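Local coordinates for DUF2520 domain-containing protein (Thermotoga maritima, PDB 2I76) that is of unknown function but binds NADPH and is probably a dehydrogenase related to the 6-phosphogluconate dehydrogenase superfamily, at residues Ala49-Glu57 with Asn76-Val84. Residues are numbered along the deposited sequence; the frame is centred on the assembly and turned at random.
Sequences AATLEKHPE and NHLNLGDAV
Leu80 reaches from one connecting loop of the Rossmann-type nucleotide-binding domain to His55 and Pro56 on another, a worked example of how two irregular segments can pack around a leucine, here the residue with the largest share of the buried surface. Segment 49-57 lies in the loop between helix 35-44 and strand 62-64, and segment 76-84 in the loop between helix 71-75 and strand 85-87, so the contact ties together the lead-ins to two neighbouring parallel strands. With CG anti to the backbone N (chi1 -178°) the His55 imidazole is placed beside Leu80, and chi2 of -86° turns one ring face to it: CB stands 4.2 Å from the ring centroid, almost on its normal, a CH-pi contact. Beyond CB the leucine forks, CD1 directed at the Pro56 ring, where the model is too tight for the spacing to be trusted, and CD2 running alongside His55 CB and CG. The Glu53 carboxylate also approaches CD2, though its placement is doubtful. Cutting Leu80 back to an alanine is likely to keep the CB contact but open a gap beside Pro56 and His55. Toward the NADPH side, Thr51 and His77 cross at about a right angle, CG2 lying 4.2 Å from CD2. At the other end Ala83 directs its methyl at the Glu57 backbone, while two acidic groups stand close, probably at some electrostatic cost, their carboxylate planes 75° apart and Glu57 OE1 4.2 Å from Asp82 OD2.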
loop_
_atom_site.group_PDB
_atom_site.type_symbol
_atom_site.label_atom_id
_atom_site.label_comp_id
_atom_site.label_asym_id
_atom_site.label_seq_id
_atom_site.Cartn_x
_atom_site.Cartn_y
_atom_site.Cartn_z
ATOM N N ALA A 49 30.092 11.065 26.534
ATOM C CA ALA A 49 28.737 11.263 27.067
ATOM C C ALA A 49 28.302 12.632 27.640
ATOM O O ALA A 49 28.939 13.662 27.414
ATOM C CB ALA A 49 28.465 10.183 28.103
ATOM N N ALA A 50 27.183 12.598 28.372
ATOM C CA ALA A 50 26.568 13.746 29.057
ATOM C C ALA A 50 25.957 14.831 28.171
ATOM O O ALA A 50 26.408 15.066 27.056
ATOM C CB ALA A 50 27.573 14.383 30.020
ATOM N N THR A 51 24.908 15.475 28.677
ATOM C CA THR A 51 24.242 16.566 27.970
ATOM C C THR A 51 24.714 17.787 28.756
ATOM O O THR A 51 24.189 18.900 28.650
ATOM C CB THR A 51 22.719 16.429 28.052
ATOM O OG1 THR A 51 22.373 15.046 27.933
ATOM C CG2 THR A 51 22.043 17.209 26.911
ATOM N N LEU A 52 25.713 17.496 29.584
ATOM C CA LEU A 52 26.439 18.424 30.441
ATOM C C LEU A 52 27.791 17.925 29.948
ATOM O O LEU A 52 28.743 17.702 30.689
ATOM C CB LEU A 52 26.203 18.058 31.900
ATOM C CG LEU A 52 24.723 17.740 32.155
ATOM C CD1 LEU A 52 24.505 17.356 33.620
ATOM C CD2 LEU A 52 23.865 18.944 31.755
ATOM N N GLU A 53 27.788 17.719 28.637
ATOM C CA GLU A 53 28.889 17.208 27.844
ATOM C C GLU A 53 30.155 18.033 27.757
ATOM O O GLU A 53 30.276 19.099 28.361
ATOM C CB GLU A 53 28.382 16.947 26.418
ATOM C CG GLU A 53 27.031 17.594 26.069
ATOM C CD GLU A 53 27.119 19.059 25.709
ATOM O OE1 GLU A 53 28.063 19.455 24.993
ATOM O OE2 GLU A 53 26.223 19.816 26.127
ATOM N N LYS A 54 31.090 17.514 26.964
ATOM C CA LYS A 54 32.368 18.161 26.729
ATOM C C LYS A 54 32.160 19.367 25.822
ATOM O O LYS A 54 31.622 20.395 26.247
ATOM C CB LYS A 54 33.346 17.166 26.090
ATOM C CG LYS A 54 33.583 15.929 26.956
ATOM C CD LYS A 54 35.069 15.599 27.135
ATOM C CE LYS A 54 35.268 14.521 28.207
ATOM N NZ LYS A 54 36.691 14.074 28.345
ATOM N N HIS A 55 32.571 19.238 24.566
ATOM C CA HIS A 55 32.425 20.336 23.625
ATOM C C HIS A 55 32.619 19.903 22.172
ATOM O O HIS A 55 33.541 20.339 21.495
ATOM C CB HIS A 55 33.405 21.445 24.007
ATOM C CG HIS A 55 33.318 22.666 23.150
ATOM N ND1 HIS A 55 34.001 22.791 21.960
ATOM C CD2 HIS A 55 32.640 23.827 23.320
ATOM C CE1 HIS A 55 33.754 23.977 21.433
ATOM N NE2 HIS A 55 32.929 24.625 22.238
ATOM N N PRO A 56 31.745 19.011 21.684
ATOM C CA PRO A 56 31.763 18.481 20.319
ATOM C C PRO A 56 31.953 19.502 19.200
ATOM O O PRO A 56 31.748 20.701 19.385
ATOM C CB PRO A 56 30.425 17.758 20.235
ATOM C CG PRO A 56 30.354 17.118 21.587
ATOM C CD PRO A 56 30.797 18.240 22.517
ATOM N N GLU A 57 32.353 18.993 18.037
ATOM C CA GLU A 57 32.585 19.807 16.851
ATOM C C GLU A 57 33.291 18.986 15.765
ATOM O O GLU A 57 32.775 18.800 14.658
ATOM C CB GLU A 57 33.423 21.032 17.224
ATOM C CG GLU A 57 34.854 20.741 17.657
ATOM C CD GLU A 57 35.835 20.730 16.487
ATOM O OE1 GLU A 57 35.734 19.858 15.591
ATOM O OE2 GLU A 57 36.718 21.609 16.464
ATOM N N ASN A 76 20.026 23.981 20.998
ATOM C CA ASN A 76 20.367 25.302 21.516
ATOM C C ASN A 76 20.887 25.210 22.952
ATOM O O ASN A 76 21.211 26.217 23.584
ATOM C CB ASN A 76 19.142 26.209 21.434
ATOM C CG ASN A 76 18.934 26.762 20.043
ATOM O OD1 ASN A 76 19.349 26.152 19.050
ATOM N ND2 ASN A 76 18.288 27.920 19.956
ATOM N N HIS A 77 20.976 23.979 23.442
ATOM C CA HIS A 77 21.455 23.692 24.782
ATOM C C HIS A 77 22.734 22.867 24.615
ATOM O O HIS A 77 23.296 22.339 25.573
ATOM C CB HIS A 77 20.376 22.908 25.545
ATOM C CG HIS A 77 20.792 22.460 26.913
ATOM N ND1 HIS A 77 21.123 23.342 27.922
ATOM C CD2 HIS A 77 20.926 21.219 27.444
ATOM C CE1 HIS A 77 21.442 22.664 29.012
ATOM N NE2 HIS A 77 21.330 21.373 28.749
ATOM N N LEU A 78 23.190 22.758 23.375
ATOM C CA LEU A 78 24.399 22.005 23.080
ATOM C C LEU A 78 25.589 22.939 23.052
ATOM O O LEU A 78 26.686 22.587 23.483
ATOM C CB LEU A 78 24.298 21.330 21.717
ATOM C CG LEU A 78 23.301 20.210 21.494
ATOM C CD1 LEU A 78 23.614 19.558 20.151
ATOM C CD2 LEU A 78 23.401 19.200 22.622
ATOM N N ASN A 79 25.361 24.121 22.501
ATOM C CA ASN A 79 26.389 25.140 22.386
ATOM C C ASN A 79 27.810 24.576 22.336
ATOM O O ASN A 79 28.386 24.200 23.359
ATOM C CB ASN A 79 26.250 26.139 23.540
ATOM C CG ASN A 79 24.938 26.923 23.485
ATOM O OD1 ASN A 79 24.576 27.612 24.442
ATOM N ND2 ASN A 79 24.227 26.826 22.358
ATOM N N LEU A 80 28.362 24.521 21.127
ATOM C CA LEU A 80 29.714 24.028 20.891
ATOM C C LEU A 80 30.190 24.732 19.617
ATOM O O LEU A 80 29.383 25.356 18.940
ATOM C CB LEU A 80 29.687 22.509 20.733
ATOM C CG LEU A 80 28.942 21.784 21.867
ATOM C CD1 LEU A 80 28.735 20.331 21.490
ATOM C CD2 LEU A 80 29.693 21.896 23.168
ATOM N N GLY A 81 31.473 24.634 19.277
ATOM C CA GLY A 81 31.965 25.354 18.107
ATOM C C GLY A 81 32.496 24.611 16.896
ATOM O O GLY A 81 33.265 23.657 17.009
ATOM N N ASP A 82 32.105 25.102 15.722
ATOM C CA ASP A 82 32.483 24.522 14.433
ATOM C C ASP A 82 31.980 23.097 14.297
ATOM O O ASP A 82 32.686 22.136 14.617
ATOM C CB ASP A 82 33.997 24.526 14.220
ATOM C CG ASP A 82 34.393 23.974 12.849
ATOM O OD1 ASP A 82 34.078 24.609 11.815
ATOM O OD2 ASP A 82 35.016 22.891 12.804
ATOM N N ALA A 83 30.755 22.969 13.808
ATOM C CA ALA A 83 30.142 21.667 13.629
ATOM C C ALA A 83 28.849 21.832 12.849
ATOM O O ALA A 83 27.957 22.570 13.267
ATOM C CB ALA A 83 29.858 21.038 14.992
ATOM N N VAL A 84 28.757 21.164 11.706
ATOM C CA VAL A 84 27.542 21.223 10.908
ATOM C C VAL A 84 26.465 20.463 11.695
ATOM O O VAL A 84 26.743 19.405 12.257
ATOM C CB VAL A 84 27.759 20.553 9.534
ATOM C CG1 VAL A 84 26.462 20.521 8.753
ATOM C CG2 VAL A 84 28.807 21.315 8.757
#